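Local coordinates for hypothetical protein yxiM (Bacillus subtilis, PDB 2O14) that probably acts as an esterase of the GDSL lipolytic family, pairing a hydrolase domain with a galactose-binding-like beta domain that carries a manganese ion, at residues 14-22 and 147-157; 81-92 and 122-133. All coordinates share one frame; numbering follows the deposited sequence.

Contact 1: residues 14-22 and 147-157; sequences KVYQFDFGS and LSALKIKKLSD. With MN (manganese (II) ion), chain B.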
# COMPACT_ATOMS: atom_id res chain seq x y z
N LYS A 14 12.29 -1.00 -24.13
CA LYS A 14 10.91 -1.55 -24.11
C LYS A 14 10.00 -0.75 -23.18
O LYS A 14 9.74 -1.16 -22.05
CB LYS A 14 10.93 -3.01 -23.64
CG LYS A 14 11.86 -3.91 -24.45
CD LYS A 14 11.96 -5.31 -23.86
CE LYS A 14 12.94 -6.19 -24.64
NZ LYS A 14 13.10 -7.55 -24.05
N VAL A 15 9.53 0.41 -23.65
CA VAL A 15 8.65 1.26 -22.85
C VAL A 15 7.40 1.67 -23.63
O VAL A 15 7.48 2.14 -24.77
CB VAL A 15 9.39 2.54 -22.36
CG1 VAL A 15 9.87 3.35 -23.55
CG2 VAL A 15 8.46 3.37 -21.48
N TYR A 16 6.24 1.47 -23.01
CA TYR A 16 4.95 1.81 -23.60
C TYR A 16 4.40 3.00 -22.82
O TYR A 16 4.31 2.95 -21.60
CB TYR A 16 3.98 0.63 -23.48
CG TYR A 16 4.48 -0.67 -24.07
CD1 TYR A 16 5.59 -1.32 -23.54
CD2 TYR A 16 3.85 -1.24 -25.17
CE1 TYR A 16 6.05 -2.52 -24.08
CE2 TYR A 16 4.30 -2.44 -25.72
CZ TYR A 16 5.40 -3.07 -25.17
OH TYR A 16 5.86 -4.25 -25.73
N GLN A 17 4.03 4.06 -23.52
CA GLN A 17 3.52 5.25 -22.85
C GLN A 17 2.16 5.67 -23.39
O GLN A 17 1.99 5.87 -24.60
CB GLN A 17 4.53 6.39 -22.97
CG GLN A 17 5.84 6.07 -22.29
CD GLN A 17 6.86 7.17 -22.38
OE1 GLN A 17 7.97 7.04 -21.86
NE2 GLN A 17 6.51 8.27 -23.05
N PHE A 18 1.20 5.79 -22.48
CA PHE A 18 -0.16 6.15 -22.85
C PHE A 18 -0.63 7.42 -22.18
O PHE A 18 -0.50 7.58 -20.97
CB PHE A 18 -1.10 4.99 -22.48
CG PHE A 18 -0.75 3.69 -23.15
CD1 PHE A 18 -1.03 3.49 -24.51
CD2 PHE A 18 -0.12 2.67 -22.45
CE1 PHE A 18 -0.67 2.30 -25.14
CE2 PHE A 18 0.25 1.47 -23.08
CZ PHE A 18 -0.03 1.29 -24.42
N ASP A 19 -1.17 8.34 -22.98
CA ASP A 19 -1.69 9.61 -22.48
C ASP A 19 -3.21 9.52 -22.63
O ASP A 19 -3.74 9.69 -23.72
CB ASP A 19 -1.13 10.78 -23.30
CG ASP A 19 -1.86 12.09 -23.02
OD1 ASP A 19 -2.45 12.23 -21.94
OD2 ASP A 19 -1.83 13.00 -23.89
N PHE A 20 -3.89 9.24 -21.53
CA PHE A 20 -5.34 9.08 -21.52
C PHE A 20 -6.12 10.39 -21.55
O PHE A 20 -5.77 11.35 -20.87
CB PHE A 20 -5.75 8.27 -20.30
CG PHE A 20 -5.22 6.86 -20.32
CD1 PHE A 20 -5.90 5.85 -21.01
CD2 PHE A 20 -4.03 6.54 -19.66
CE1 PHE A 20 -5.40 4.55 -21.05
CE2 PHE A 20 -3.52 5.24 -19.69
CZ PHE A 20 -4.21 4.24 -20.39
N GLY A 21 -7.19 10.42 -22.34
CA GLY A 21 -8.01 11.61 -22.45
C GLY A 21 -8.16 12.04 -23.90
O GLY A 21 -7.47 11.52 -24.78
N SER A 22 -9.05 13.00 -24.15
CA SER A 22 -9.27 13.47 -25.52
C SER A 22 -8.93 14.95 -25.75
O SER A 22 -9.03 15.43 -26.87
CB SER A 22 -10.73 13.23 -25.92
OG SER A 22 -11.62 13.90 -25.04
N LEU A 147 -7.78 8.25 -14.72
CA LEU A 147 -6.42 7.89 -15.12
C LEU A 147 -5.92 8.85 -16.21
O LEU A 147 -6.55 8.98 -17.25
CB LEU A 147 -6.42 6.44 -15.65
CG LEU A 147 -5.07 5.90 -16.12
CD1 LEU A 147 -4.08 5.89 -14.97
CD2 LEU A 147 -5.24 4.50 -16.69
N SER A 148 -4.79 9.52 -15.96
CA SER A 148 -4.23 10.46 -16.94
C SER A 148 -3.14 9.85 -17.80
O SER A 148 -3.03 10.17 -18.97
CB SER A 148 -3.65 11.70 -16.25
OG SER A 148 -4.66 12.63 -15.90
N ALA A 149 -2.32 8.98 -17.23
CA ALA A 149 -1.25 8.39 -18.02
C ALA A 149 -0.68 7.11 -17.44
O ALA A 149 -0.87 6.81 -16.26
CB ALA A 149 -0.12 9.40 -18.20
N LEU A 150 0.01 6.36 -18.28
CA LEU A 150 0.66 5.13 -17.87
C LEU A 150 2.00 5.02 -18.57
O LEU A 150 2.13 5.37 -19.74
CB LEU A 150 -0.16 3.90 -18.24
CG LEU A 150 -1.40 3.50 -17.44
CD1 LEU A 150 -1.94 2.18 -17.99
CD2 LEU A 150 -1.05 3.36 -15.97
N LYS A 151 3.01 4.56 -17.83
CA LYS A 151 4.33 4.32 -18.37
C LYS A 151 4.63 2.89 -17.97
O LYS A 151 4.73 2.57 -16.78
CB LYS A 151 5.38 5.26 -17.76
CG LYS A 151 5.45 6.63 -18.42
CD LYS A 151 6.67 7.39 -17.92
CE LYS A 151 6.87 8.69 -18.67
NZ LYS A 151 8.13 9.37 -18.25
N ILE A 152 4.75 2.02 -18.97
CA ILE A 152 5.01 0.61 -18.73
C ILE A 152 6.38 0.23 -19.29
O ILE A 152 6.63 0.33 -20.49
CB ILE A 152 3.90 -0.23 -19.38
CG1 ILE A 152 2.55 0.21 -18.81
CG2 ILE A 152 4.14 -1.72 -19.14
CD1 ILE A 152 1.35 -0.29 -19.58
N LYS A 153 7.27 -0.22 -18.41
CA LYS A 153 8.62 -0.59 -18.81
C LYS A 153 8.96 -2.02 -18.40
O LYS A 153 8.72 -2.42 -17.26
CB LYS A 153 9.63 0.38 -18.19
CG LYS A 153 11.01 0.32 -18.81
CD LYS A 153 11.99 1.26 -18.14
CE LYS A 153 12.38 0.77 -16.76
NZ LYS A 153 13.51 1.57 -16.20
N LYS A 154 9.53 -2.78 -19.33
CA LYS A 154 9.90 -4.16 -19.05
C LYS A 154 11.19 -4.22 -18.24
O LYS A 154 12.19 -3.62 -18.61
CB LYS A 154 10.05 -4.94 -20.36
CG LYS A 154 10.19 -6.44 -20.16
CD LYS A 154 10.10 -7.21 -21.47
CE LYS A 154 10.15 -8.71 -21.21
NZ LYS A 154 10.00 -9.55 -22.43
N LEU A 155 11.17 -4.96 -17.14
CA LEU A 155 12.33 -5.09 -16.27
C LEU A 155 13.10 -6.39 -16.47
O LEU A 155 14.32 -6.43 -16.33
CB LEU A 155 11.90 -5.01 -14.80
CG LEU A 155 11.26 -3.70 -14.34
CD1 LEU A 155 10.69 -3.87 -12.94
CD2 LEU A 155 12.29 -2.58 -14.37
N SER A 156 12.39 -7.46 -16.81
CA SER A 156 13.04 -8.76 -17.01
C SER A 156 12.20 -9.67 -17.88
O SER A 156 10.99 -9.51 -17.96
CB SER A 156 13.26 -9.42 -15.65
OG SER A 156 13.58 -10.79 -15.79
N ASP A 157 12.86 -10.63 -18.54
CA ASP A 157 12.15 -11.58 -19.39
C ASP A 157 11.57 -12.68 -18.52
O ASP A 157 10.76 -13.49 -18.98
CB ASP A 157 13.09 -12.22 -20.43
CG ASP A 157 13.57 -11.22 -21.47
OD1 ASP A 157 12.78 -10.35 -21.88
OD2 ASP A 157 14.75 -11.33 -21.89
MN MN B . -3.75 13.95 -23.02
O HOH W 1 10.10 -8.33 -24.88
O HOH W 2 -4.64 12.08 -24.12
O HOH W 3 -2.70 15.72 -22.36

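Contact 2: residues 81-92 and 122-133; sequences NVDLPNGLYEVK and TFQIPVTDGQLN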
# COMPACT_ATOMS: atom_id res chain seq x y z
N ASN A 81 -6.68 -2.57 -21.49
CA ASN A 81 -5.82 -3.73 -21.76
C ASN A 81 -4.67 -3.34 -22.66
O ASN A 81 -4.80 -2.45 -23.50
CB ASN A 81 -6.59 -4.84 -22.46
CG ASN A 81 -7.92 -5.15 -21.80
OD1 ASN A 81 -8.08 -4.96 -20.60
ND2 ASN A 81 -8.87 -5.63 -22.59
N VAL A 82 -3.54 -4.02 -22.47
CA VAL A 82 -2.37 -3.79 -23.29
C VAL A 82 -1.62 -5.11 -23.42
O VAL A 82 -1.19 -5.71 -22.43
CB VAL A 82 -1.44 -2.70 -22.70
CG1 VAL A 82 -1.13 -3.00 -21.24
CG2 VAL A 82 -0.15 -2.61 -23.51
N ASP A 83 -1.49 -5.59 -24.66
CA ASP A 83 -0.78 -6.83 -24.91
C ASP A 83 0.71 -6.58 -24.71
O ASP A 83 1.24 -5.58 -25.19
CB ASP A 83 -1.05 -7.32 -26.33
CG ASP A 83 -2.51 -7.60 -26.58
OD1 ASP A 83 -3.15 -8.21 -25.70
OD2 ASP A 83 -3.03 -7.22 -27.65
N LEU A 84 1.37 -7.48 -23.99
CA LEU A 84 2.79 -7.35 -23.70
C LEU A 84 3.49 -8.71 -23.65
O LEU A 84 2.93 -9.69 -23.16
CB LEU A 84 3.00 -6.69 -22.33
CG LEU A 84 2.36 -5.33 -22.02
CD1 LEU A 84 2.50 -5.03 -20.53
CD2 LEU A 84 3.03 -4.25 -22.85
N PRO A 85 4.73 -8.78 -24.15
CA PRO A 85 5.44 -10.06 -24.10
C PRO A 85 5.54 -10.40 -22.61
O PRO A 85 5.67 -9.50 -21.78
CB PRO A 85 6.80 -9.74 -24.70
CG PRO A 85 6.48 -8.64 -25.69
CD PRO A 85 5.50 -7.78 -24.91
N ASN A 86 5.47 -11.68 -22.27
CA ASN A 86 5.56 -12.07 -20.86
C ASN A 86 6.86 -11.60 -20.22
O ASN A 86 7.89 -11.46 -20.89
CB ASN A 86 5.42 -13.59 -20.73
CG ASN A 86 4.00 -14.07 -20.95
OD1 ASN A 86 3.76 -15.23 -21.27
ND2 ASN A 86 3.04 -13.17 -20.77
N GLY A 87 6.81 -11.36 -18.91
CA GLY A 87 7.98 -10.90 -18.17
C GLY A 87 7.55 -10.06 -16.98
O GLY A 87 6.37 -10.02 -16.65
N LEU A 88 8.51 -9.41 -16.33
CA LEU A 88 8.22 -8.55 -15.19
C LEU A 88 8.22 -7.11 -15.69
O LEU A 88 9.15 -6.69 -16.38
CB LEU A 88 9.28 -8.72 -14.10
CG LEU A 88 8.99 -7.92 -12.82
CD1 LEU A 88 7.83 -8.57 -12.07
CD2 LEU A 88 10.24 -7.87 -11.94
N TYR A 89 7.18 -6.36 -15.35
CA TYR A 89 7.08 -4.97 -15.80
C TYR A 89 6.99 -3.94 -14.68
O TYR A 89 6.54 -4.24 -13.57
CB TYR A 89 5.86 -4.79 -16.71
CG TYR A 89 6.00 -5.39 -18.08
CD1 TYR A 89 5.83 -6.76 -18.29
CD2 TYR A 89 6.35 -4.60 -19.17
CE1 TYR A 89 5.99 -7.32 -19.56
CE2 TYR A 89 6.51 -5.15 -20.44
CZ TYR A 89 6.33 -6.50 -20.63
OH TYR A 89 6.49 -7.05 -21.88
N GLU A 90 7.43 -2.73 -14.99
CA GLU A 90 7.35 -1.63 -14.05
C GLU A 90 6.23 -0.77 -14.59
O GLU A 90 6.23 -0.41 -15.76
CB GLU A 90 8.65 -0.82 -14.04
CG GLU A 90 8.58 0.41 -13.14
CD GLU A 90 9.82 1.28 -13.22
OE1 GLU A 90 9.97 2.03 -14.21
OE2 GLU A 90 10.65 1.21 -12.29
N VAL A 91 5.27 -0.44 -13.73
CA VAL A 91 4.15 0.39 -14.15
C VAL A 91 4.08 1.68 -13.35
O VAL A 91 3.91 1.66 -12.13
CB VAL A 91 2.81 -0.36 -13.99
CG1 VAL A 91 1.66 0.53 -14.47
CG2 VAL A 91 2.84 -1.65 -14.78
N LYS A 92 4.24 2.81 -14.04
CA LYS A 92 4.15 4.10 -13.38
C LYS A 92 2.74 4.60 -13.67
O LYS A 92 2.34 4.70 -14.82
CB LYS A 92 5.18 5.07 -13.95
CG LYS A 92 5.08 6.46 -13.34
CD LYS A 92 5.78 7.49 -14.20
CE LYS A 92 5.55 8.90 -13.69
NZ LYS A 92 6.19 9.91 -14.59
N THR A 122 4.49 4.00 -8.50
CA THR A 122 5.02 2.98 -9.38
C THR A 122 5.00 1.62 -8.71
O THR A 122 5.22 1.51 -7.51
CB THR A 122 6.48 3.32 -9.77
OG1 THR A 122 6.51 4.58 -10.43
CG2 THR A 122 7.05 2.26 -10.70
N PHE A 123 4.73 0.57 -9.48
CA PHE A 123 4.72 -0.78 -8.93
C PHE A 123 5.18 -1.76 -9.99
O PHE A 123 5.10 -1.48 -11.19
CB PHE A 123 3.33 -1.14 -8.41
CG PHE A 123 2.29 -1.25 -9.50
CD1 PHE A 123 2.02 -2.48 -10.09
CD2 PHE A 123 1.58 -0.13 -9.91
CE1 PHE A 123 1.05 -2.59 -11.09
CE2 PHE A 123 0.61 -0.22 -10.91
CZ PHE A 123 0.34 -1.45 -11.50
N GLN A 124 5.66 -2.92 -9.56
CA GLN A 124 6.12 -3.94 -10.48
C GLN A 124 5.08 -5.04 -10.54
O GLN A 124 4.40 -5.30 -9.55
CB GLN A 124 7.46 -4.49 -10.02
CG GLN A 124 8.53 -3.43 -9.97
CD GLN A 124 9.86 -3.96 -9.49
OE1 GLN A 124 10.86 -3.24 -9.48
NE2 GLN A 124 9.89 -5.23 -9.08
N ILE A 125 4.95 -5.68 -11.69
CA ILE A 125 3.95 -6.73 -11.85
C ILE A 125 4.35 -7.73 -12.92
O ILE A 125 4.81 -7.35 -14.00
CB ILE A 125 2.58 -6.11 -12.23
CG1 ILE A 125 1.50 -7.19 -12.28
CG2 ILE A 125 2.68 -5.43 -13.59
CD1 ILE A 125 0.12 -6.64 -12.58
N PRO A 126 4.20 -9.03 -12.63
CA PRO A 126 4.56 -10.00 -13.67
C PRO A 126 3.41 -10.18 -14.65
O PRO A 126 2.24 -10.20 -14.26
CB PRO A 126 4.86 -11.27 -12.87
CG PRO A 126 3.93 -11.15 -11.69
CD PRO A 126 4.05 -9.69 -11.32
N VAL A 127 3.74 -10.29 -15.93
CA VAL A 127 2.74 -10.51 -16.97
C VAL A 127 2.99 -11.94 -17.45
O VAL A 127 4.07 -12.26 -17.95
CB VAL A 127 2.92 -9.52 -18.13
CG1 VAL A 127 1.92 -9.83 -19.23
CG2 VAL A 127 2.74 -8.10 -17.63
N THR A 128 1.99 -12.81 -17.28
CA THR A 128 2.13 -14.21 -17.65
C THR A 128 1.18 -14.71 -18.73
O THR A 128 1.44 -15.74 -19.34
CB THR A 128 1.96 -15.10 -16.41
OG1 THR A 128 0.72 -14.77 -15.76
CG2 THR A 128 3.10 -14.89 -15.43
N ASP A 129 0.08 -14.01 -18.95
CA ASP A 129 -0.87 -14.43 -19.99
C ASP A 129 -0.76 -13.54 -21.23
O ASP A 129 -1.63 -13.56 -22.10
CB ASP A 129 -2.31 -14.42 -19.45
CG ASP A 129 -2.75 -13.07 -18.93
OD1 ASP A 129 -2.27 -12.04 -19.47
OD2 ASP A 129 -3.58 -13.02 -18.00
N GLY A 130 0.33 -12.78 -21.30
CA GLY A 130 0.58 -11.91 -22.44
C GLY A 130 -0.25 -10.64 -22.55
O GLY A 130 -0.28 -10.01 -23.60
N GLN A 131 -0.92 -10.25 -21.46
CA GLN A 131 -1.74 -9.04 -21.49
C GLN A 131 -1.96 -8.45 -20.09
O GLN A 131 -2.20 -9.19 -19.13
CB GLN A 131 -3.10 -9.35 -22.13
CG GLN A 131 -3.98 -8.14 -22.36
CD GLN A 131 -5.33 -8.51 -22.95
OE1 GLN A 131 -6.19 -9.04 -22.25
NE2 GLN A 131 -5.51 -8.24 -24.23
N LEU A 132 -1.87 -7.13 -20.00
CA LEU A 132 -2.07 -6.42 -18.73
C LEU A 132 -3.46 -5.78 -18.73
O LEU A 132 -3.83 -5.11 -19.69
CB LEU A 132 -1.00 -5.33 -18.56
CG LEU A 132 -1.15 -4.39 -17.36
CD1 LEU A 132 -0.94 -5.15 -16.06
CD2 LEU A 132 -0.13 -3.26 -17.48
N ASN A 133 -4.22 -5.99 -17.65
CA ASN A 133 -5.56 -5.42 -17.54
C ASN A 133 -5.62 -4.61 -16.26
O ASN A 133 -5.60 -5.17 -15.15
CB ASN A 133 -6.61 -6.54 -17.54
CG ASN A 133 -6.32 -7.60 -18.60
OD1 ASN A 133 -5.52 -8.50 -18.39
ND2 ASN A 133 -6.95 -7.47 -19.77

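Contact 1: residues 14-22 and 147-157
Phe20 lays one face of its ring against Leu147, whose methyl CD2 stands 3.9 Å from the ring centroid and is displaced toward the rim. The same ring turns its edge to Leu150, where Phe20 CE2 comes within 3.5 Å of Leu150 CG. Leu147 CG lies anti to its backbone N (chi1 180°), which carries the isobutyl group across to the phenylalanine. Farther along this apolar face Phe18 meets Ile152 more lightly, CE2 to CD1 at 4.1 Å, while Phe80 packs edge-to-face against both phenylalanines. The strands themselves run antiparallel, joined by six backbone bonds, from Lys154 N to Lys14 O at one end to Phe20 N to Ser148 O at the other, with Tyr16–Ile152 and Phe18–Leu150 as the hydrogen-bonded pairs, and they lie side by side in the larger sheet of a galactose-binding-like beta-sandwich. Most of these bonds are nearly straight; Phe20 N to Ser148 O is bent (139°), with the donor well above the carbonyl plane, just where Ser148 and Ala149 form a classic beta bulge against strand 87-95. On the reverse face Gln17 and Lys151 extend alongside each other, pointing the same way. Asp19 projects from that face too and grips manganese with both carboxylate oxygens, OD1 at 2.4 Å and OD2 at 2.3 Å; Asp65, Ser24 and two waters share the metal. At the far end the poorly ordered Lys14 stretches over Lys154. A water bridges their ammonium groups, and both reach Asp157 OD1: Lys154 NZ at 2.9 Å, Lys14 NZ at a longer 3.6 Å.

Contact 2: residues 81-92 and 122-133
The Phe123 ring takes Val91 CB over one face, 3.9 Å from its centroid and offset toward the rim, with the two side chains pointing the same way. Tyr89 carries Leu84 CD1 above the centre of one face and has Pro85 O at its edge; Tyr89 OH donates to Pro85 O at 2.6 Å, on a lone pair, fixing the ring against the turn. Val127 CG2 approaches Tyr89 CD1 obliquely at 3.4 Å. Phe123 CG sits between its backbone N and carbonyl carbon (chi1 66°), swinging the ring back across Val91. In the other strand pair the flat groups are polar. Gln131 NE2 meets the syn side of Asp83 OD1 at 2.8 Å, the amide and carboxylate planes only 13° apart, while Tyr38 holds OD2. Asn133 ND2 approaches Asn81 OD1 from above the amide plane and also donates to Gln131 OE1; Thr79 bonds to that Asn81 oxygen as well. Each segment crosses by a turn from one sheet of the beta-sandwich to the other, and the two pair antiparallel in both: strand 87-95 lies between 120-127 and 146-156 in one, whereas 80-83 lies between 44-46 and 131-138 in the other.

Both contacts belong to the galactose-binding-like beta domain, and strand 146-156 of contact 1 borders strand 87-95 of contact 2, with Lys153 O 2.6 Å from Glu90 N. Contact 1 joins two strands within a single sheet, whereas contact 2 makes pairings in both sheets and includes the turns that connect them. Both are partly buried, yet Asp19 in contact 1 and Asn81 in contact 2 are buried polar groups; the lysine end of contact 1 is at the surface. Between them, Ile152 packs on Tyr89 in the buried part and the partly exposed Tyr16 on Leu84. Contact 1 ends in a metal site and a salt-bridge network; polar side chains of contact 2 are linked by amide and carboxylate hydrogen bonds, beside the backbone pairing common to both.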